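Local coordinates for protein Sec-alkylsulfatase (Pseudomonas sp., PDB 4AXH) that hydrolyses (R)-secondary-alkyl sulfates to (S)-secondary alcohols with inversion of configuration, using two zinc ions, at residues A69-Q74 and V82-G87; G129-N134 and L150-T155. One frame throughout, in Å; residues are numbered along the deposited sequence.

Contact 1 of 2, residues A69-Q74 and V82-G87; sequences APFSGQ and VVWDMG
Phe71 and Trp84 meet at CE2 and CD1, 3.8 Å apart. Phe71 CE2 lies at the edge of the indole, near its plane, while the indole carbon approaches the phenyl ring obliquely. Met86 CG lies at the edge of the phenyl ring, near its plane, 3.7 Å from Phe71 CE2. The backbone N of Gly73 lies 3.9 Å above the plane of the Phe71 ring, over its centre. CG of Phe71 is anti to the backbone N (chi1 174°), and the ring's CD2–CE2 side meets Met86 and Trp84. The indole NE1 of Trp84 is hydrogen-bonded to Gly129 O.

From strand 67-70, at the edge of the large mixed sheet, the chain runs on into a two-stranded antiparallel sheet, 74-76 with 82-85. Met86 N donates to Gly73 O at 3.2 Å, almost straight at 177°. Next to it, Gln74 and Asp85 are a non-hydrogen-bonded pair, and Gln74 CA makes a CA-H...O contact with Trp84 O. Strand 82-85 carries a classic beta bulge, Val83 and Trp84 opposite Ile75.

The Gln74 and Asp85 side chains run alongside each other in one direction, their amide and carboxylate planes 57° apart. Gln74 NE2 gives a weak hydrogen bond to Asp85 OD2 (3.5 Å), and Val82 CG2 packs against the same nitrogen.

One straight backbone bond sets the pairing. The long, weak Gln74–Asp85 link probably adds little beside Phe71 packing on buried Trp84 and Met86.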
loop_
_atom_site.group_PDB
_atom_site.type_symbol
_atom_site.label_atom_id
_atom_site.label_comp_id
_atom_site.label_asym_id
_atom_site.label_seq_id
_atom_site.Cartn_x
_atom_site.Cartn_y
_atom_site.Cartn_z
ATOM N N ALA A 69 17.864 -38.912 -8.049
ATOM C CA ALA A 69 19.155 -38.675 -7.433
ATOM C C ALA A 69 19.058 -37.665 -6.318
ATOM O O ALA A 69 18.693 -36.514 -6.570
ATOM C CB ALA A 69 20.144 -38.183 -8.474
ATOM N N PRO A 70 19.400 -38.057 -5.070
ATOM C CA PRO A 70 19.360 -37.084 -3.971
ATOM C C PRO A 70 20.520 -36.091 -4.015
ATOM O O PRO A 70 21.491 -36.268 -4.747
ATOM C CB PRO A 70 19.432 -37.956 -2.711
ATOM C CG PRO A 70 19.548 -39.372 -3.171
ATOM C CD PRO A 70 19.879 -39.379 -4.610
ATOM N N PHE A 71 20.408 -35.033 -3.226
ATOM C CA PHE A 71 21.446 -34.025 -3.088
ATOM C C PHE A 71 21.526 -33.718 -1.625
ATOM O O PHE A 71 20.506 -33.371 -1.021
ATOM C CB PHE A 71 21.128 -32.747 -3.898
ATOM C CG PHE A 71 22.134 -31.638 -3.648
ATOM C CD1 PHE A 71 23.329 -31.585 -4.363
ATOM C CD2 PHE A 71 21.922 -30.693 -2.650
ATOM C CE1 PHE A 71 24.274 -30.585 -4.110
ATOM C CE2 PHE A 71 22.890 -29.718 -2.371
ATOM C CZ PHE A 71 24.048 -29.662 -3.115
ATOM N N SER A 72 22.729 -33.832 -1.047
ATOM C CA SER A 72 22.941 -33.574 0.395
ATOM C C SER A 72 24.250 -32.808 0.678
ATOM O O SER A 72 24.558 -32.516 1.841
ATOM C CB SER A 72 22.868 -34.880 1.204
ATOM O OG SER A 72 23.058 -36.070 0.444
ATOM N N GLY A 73 24.972 -32.469 -0.392
ATOM C CA GLY A 73 26.266 -31.811 -0.316
ATOM C C GLY A 73 26.288 -30.303 -0.425
ATOM O O GLY A 73 25.310 -29.621 -0.100
ATOM N N GLN A 74 27.445 -29.785 -0.849
ATOM C CA GLN A 74 27.692 -28.367 -0.988
ATOM C C GLN A 74 27.870 -27.974 -2.460
ATOM O O GLN A 74 28.301 -28.777 -3.295
ATOM C CB GLN A 74 28.988 -27.966 -0.252
ATOM C CG GLN A 74 29.059 -28.258 1.228
ATOM C CD GLN A 74 30.457 -28.007 1.755
ATOM O OE1 GLN A 74 31.464 -28.503 1.221
ATOM N NE2 GLN A 74 30.551 -27.239 2.826
ATOM N N VAL A 82 31.538 -21.642 0.098
ATOM C CA VAL A 82 30.243 -22.332 0.101
ATOM C C VAL A 82 29.120 -21.367 -0.268
ATOM O O VAL A 82 29.032 -20.282 0.307
ATOM C CB VAL A 82 29.955 -23.113 1.424
ATOM C CG1 VAL A 82 28.811 -24.106 1.238
ATOM C CG2 VAL A 82 31.195 -23.848 1.912
ATOM N N VAL A 83 28.303 -21.771 -1.259
ATOM C CA VAL A 83 27.157 -21.041 -1.806
ATOM C C VAL A 83 25.854 -21.633 -1.250
ATOM O O VAL A 83 24.940 -20.880 -0.896
ATOM C CB VAL A 83 27.180 -21.056 -3.377
ATOM C CG1 VAL A 83 25.860 -20.596 -3.994
ATOM C CG2 VAL A 83 28.309 -20.205 -3.901
ATOM N N TRP A 84 25.776 -22.990 -1.234
ATOM C CA TRP A 84 24.623 -23.760 -0.820
ATOM C C TRP A 84 25.094 -25.008 -0.105
ATOM O O TRP A 84 25.863 -25.787 -0.677
ATOM C CB TRP A 84 23.808 -24.168 -2.057
ATOM C CG TRP A 84 22.443 -24.711 -1.737
ATOM C CD1 TRP A 84 22.032 -26.013 -1.811
ATOM C CD2 TRP A 84 21.308 -23.954 -1.283
ATOM N NE1 TRP A 84 20.700 -26.109 -1.448
ATOM C CE2 TRP A 84 20.235 -24.861 -1.119
ATOM C CE3 TRP A 84 21.095 -22.594 -1.006
ATOM C CZ2 TRP A 84 18.961 -24.441 -0.742
ATOM C CZ3 TRP A 84 19.835 -22.185 -0.603
ATOM C CH2 TRP A 84 18.783 -23.094 -0.489
ATOM N N ASP A 85 24.617 -25.210 1.134
ATOM C CA ASP A 85 24.973 -26.351 1.979
ATOM C C ASP A 85 23.718 -27.005 2.551
ATOM O O ASP A 85 23.003 -26.392 3.345
ATOM C CB ASP A 85 25.931 -25.898 3.115
ATOM C CG ASP A 85 26.764 -26.993 3.770
ATOM O OD1 ASP A 85 26.529 -28.199 3.457
ATOM O OD2 ASP A 85 27.645 -26.646 4.608
ATOM N N MET A 86 23.436 -28.229 2.108
ATOM C CA MET A 86 22.294 -29.027 2.564
ATOM C C MET A 86 22.690 -29.900 3.771
ATOM O O MET A 86 21.838 -30.202 4.604
ATOM C CB MET A 86 21.740 -29.892 1.426
ATOM C CG MET A 86 20.707 -29.179 0.598
ATOM S SD MET A 86 19.159 -28.792 1.485
ATOM C CE MET A 86 18.623 -30.436 1.853
ATOM N N GLY A 87 23.982 -30.243 3.867
ATOM C CA GLY A 87 24.564 -31.017 4.951
ATOM C C GLY A 87 24.417 -30.367 6.315
ATOM O O GLY A 87 24.491 -31.061 7.331
#

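Contact 2 of 2, residues G129-N134 and L150-T155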
loop_
_atom_site.group_PDB
_atom_site.type_symbol
_atom_site.label_atom_id
_atom_site.label_comp_id
_atom_site.label_asym_id
_atom_site.label_seq_id
_atom_site.Cartn_x
_atom_site.Cartn_y
_atom_site.Cartn_z
ATOM N N GLY A 129 15.707 -28.082 -4.136
ATOM C CA GLY A 129 16.616 -28.099 -2.994
ATOM C C GLY A 129 18.079 -27.811 -3.254
ATOM O O GLY A 129 18.926 -28.026 -2.383
ATOM N N LEU A 130 18.404 -27.328 -4.447
ATOM C CA LEU A 130 19.785 -26.982 -4.758
ATOM C C LEU A 130 19.875 -25.457 -4.799
ATOM O O LEU A 130 20.887 -24.926 -5.240
ATOM C CB LEU A 130 20.199 -27.628 -6.096
ATOM C CG LEU A 130 20.801 -29.041 -6.022
ATOM C CD1 LEU A 130 19.737 -30.091 -5.902
ATOM C CD2 LEU A 130 21.572 -29.357 -7.261
ATOM N N ASP A 131 18.810 -24.757 -4.286
ATOM C CA ASP A 131 18.612 -23.298 -4.333
ATOM C C ASP A 131 17.277 -22.953 -3.636
ATOM O O ASP A 131 16.383 -23.815 -3.595
ATOM C CB ASP A 131 18.444 -22.910 -5.844
ATOM C CG ASP A 131 18.399 -21.436 -6.219
ATOM O OD1 ASP A 131 19.473 -20.859 -6.502
ATOM O OD2 ASP A 131 17.286 -20.892 -6.337
ATOM N N PRO A 132 17.034 -21.674 -3.221
ATOM C CA PRO A 132 15.700 -21.312 -2.741
ATOM C C PRO A 132 14.546 -21.715 -3.691
ATOM O O PRO A 132 13.458 -22.060 -3.241
ATOM C CB PRO A 132 15.802 -19.783 -2.628
ATOM C CG PRO A 132 17.211 -19.520 -2.307
ATOM C CD PRO A 132 17.944 -20.496 -3.151
ATOM N N ALA A 133 14.780 -21.693 -5.009
ATOM C CA ALA A 133 13.756 -22.047 -5.994
ATOM C C ALA A 133 14.025 -23.395 -6.714
ATOM O O ALA A 133 14.995 -24.082 -6.409
ATOM C CB ALA A 133 13.578 -20.915 -6.986
ATOM N N ASN A 134 13.129 -23.776 -7.629
ATOM C CA ASN A 134 13.201 -24.996 -8.424
ATOM C C ASN A 134 13.396 -24.658 -9.893
ATOM O O ASN A 134 12.989 -23.574 -10.357
ATOM C CB ASN A 134 11.885 -25.823 -8.297
ATOM C CG ASN A 134 11.447 -26.167 -6.894
ATOM O OD1 ASN A 134 12.230 -26.188 -5.923
ATOM N ND2 ASN A 134 10.174 -26.464 -6.769
ATOM N N LEU A 150 16.988 -20.648 -11.506
ATOM C CA LEU A 150 17.389 -20.527 -10.104
ATOM C C LEU A 150 17.894 -19.084 -9.759
ATOM O O LEU A 150 17.764 -18.175 -10.588
ATOM C CB LEU A 150 18.377 -21.640 -9.688
ATOM C CG LEU A 150 18.032 -23.117 -10.004
ATOM C CD1 LEU A 150 19.113 -24.048 -9.490
ATOM C CD2 LEU A 150 16.696 -23.529 -9.413
ATOM N N THR A 151 18.442 -18.881 -8.536
ATOM C CA THR A 151 18.882 -17.584 -8.008
ATOM C C THR A 151 20.282 -17.179 -8.464
ATOM O O THR A 151 20.554 -15.984 -8.620
ATOM C CB THR A 151 18.863 -17.627 -6.449
ATOM O OG1 THR A 151 17.714 -18.320 -5.999
ATOM C CG2 THR A 151 18.885 -16.281 -5.824
ATOM N N THR A 152 21.199 -18.153 -8.553
ATOM C CA THR A 152 22.594 -17.883 -8.842
ATOM C C THR A 152 23.151 -18.723 -9.972
ATOM O O THR A 152 22.643 -19.809 -10.257
ATOM C CB THR A 152 23.414 -18.036 -7.570
ATOM O OG1 THR A 152 23.576 -19.426 -7.270
ATOM C CG2 THR A 152 22.792 -17.311 -6.373
ATOM N N ALA A 153 24.224 -18.237 -10.607
ATOM C CA ALA A 153 24.879 -18.935 -11.716
ATOM C C ALA A 153 25.446 -20.292 -11.260
ATOM O O ALA A 153 25.362 -21.289 -12.002
ATOM C CB ALA A 153 25.973 -18.041 -12.286
ATOM N N GLU A 154 25.976 -20.338 -10.016
ATOM C CA GLU A 154 26.562 -21.551 -9.414
ATOM C C GLU A 154 25.512 -22.610 -9.143
ATOM O O GLU A 154 25.769 -23.787 -9.393
ATOM C CB GLU A 154 27.384 -21.230 -8.135
ATOM C CG GLU A 154 28.508 -20.219 -8.330
ATOM C CD GLU A 154 28.059 -18.780 -8.193
ATOM O OE1 GLU A 154 26.833 -18.540 -8.162
ATOM O OE2 GLU A 154 28.931 -17.885 -8.136
ATOM N N THR A 155 24.314 -22.195 -8.674
ATOM C CA THR A 155 23.216 -23.126 -8.423
ATOM C C THR A 155 22.583 -23.620 -9.723
ATOM O O THR A 155 22.375 -24.834 -9.880
ATOM C CB THR A 155 22.297 -22.683 -7.262
ATOM O OG1 THR A 155 21.713 -21.420 -7.548
ATOM C CG2 THR A 155 23.026 -22.625 -5.920
HETATM O O HOH W 1 14.402 -21.128 -10.309
#
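An Asx turn in the loop between strands 124-128 and 135-138 meets the start of helix 153-164, within the metallo-beta-lactamase fold. Thr152 is the N-cap residue of the helix. CG of Asp131 is anti to the backbone N (chi1 -172°), and the carboxylate beyond it meets Thr151 and Thr155.

Asp131 OD1 accepts from Thr151 N at 3.0 Å on its syn side and from Thr155 OG1 on its anti side. Asp131 OD2 takes the hydroxyl of Thr151, OG1, at 2.6 Å on its syn side. Ala133 N closes the turn by donating to the anti side of Asp131 OD2 at 2.9 Å. Thr152 OG1 donates in turn to Thr155 OG1. Four bonds, with a weak fifth from Thr151 N to OD2, would hold the rotation of this buried carboxylate and probably favour its charged form.

Close by, the side chains of Thr151 and Ala133 touch Asp183, a ligand of the second zinc ion, and Pro132 O receives a weak bond from the zinc ligand His355.

Leu150 packs its CB against the carboxylate, and Leu150 CD2 lies 3.5 Å from Ala133 O. A water accepts weakly from Leu150 N, and its oxygen lies 2.8 Å from Asn134 O, to which it donates.

How the contacts relate
Contact 2 is buried beside the zinc site. Contact 1 is only partly buried and lies farther from the metals, with the Trp84 side chain about 9 Å from those of Asp183 and His355. Contact 1 leads from the edge strand 67-70 of the large mixed sheet into a two-stranded sheet. Contact 2 joins a loop between two strands of that large sheet to the start of helix 153-164. Their chemistry differs: apolar packing and strand pairing in contact 1, a multiply bonded carboxylate in contact 2. Trp84 joins them, its indole packing on the backbone of 130-132 and Trp84 CH2 lying 3.5 Å from Pro132 N. Val83 also touches Thr155, so both segments of contact 2 meet strand 82-85.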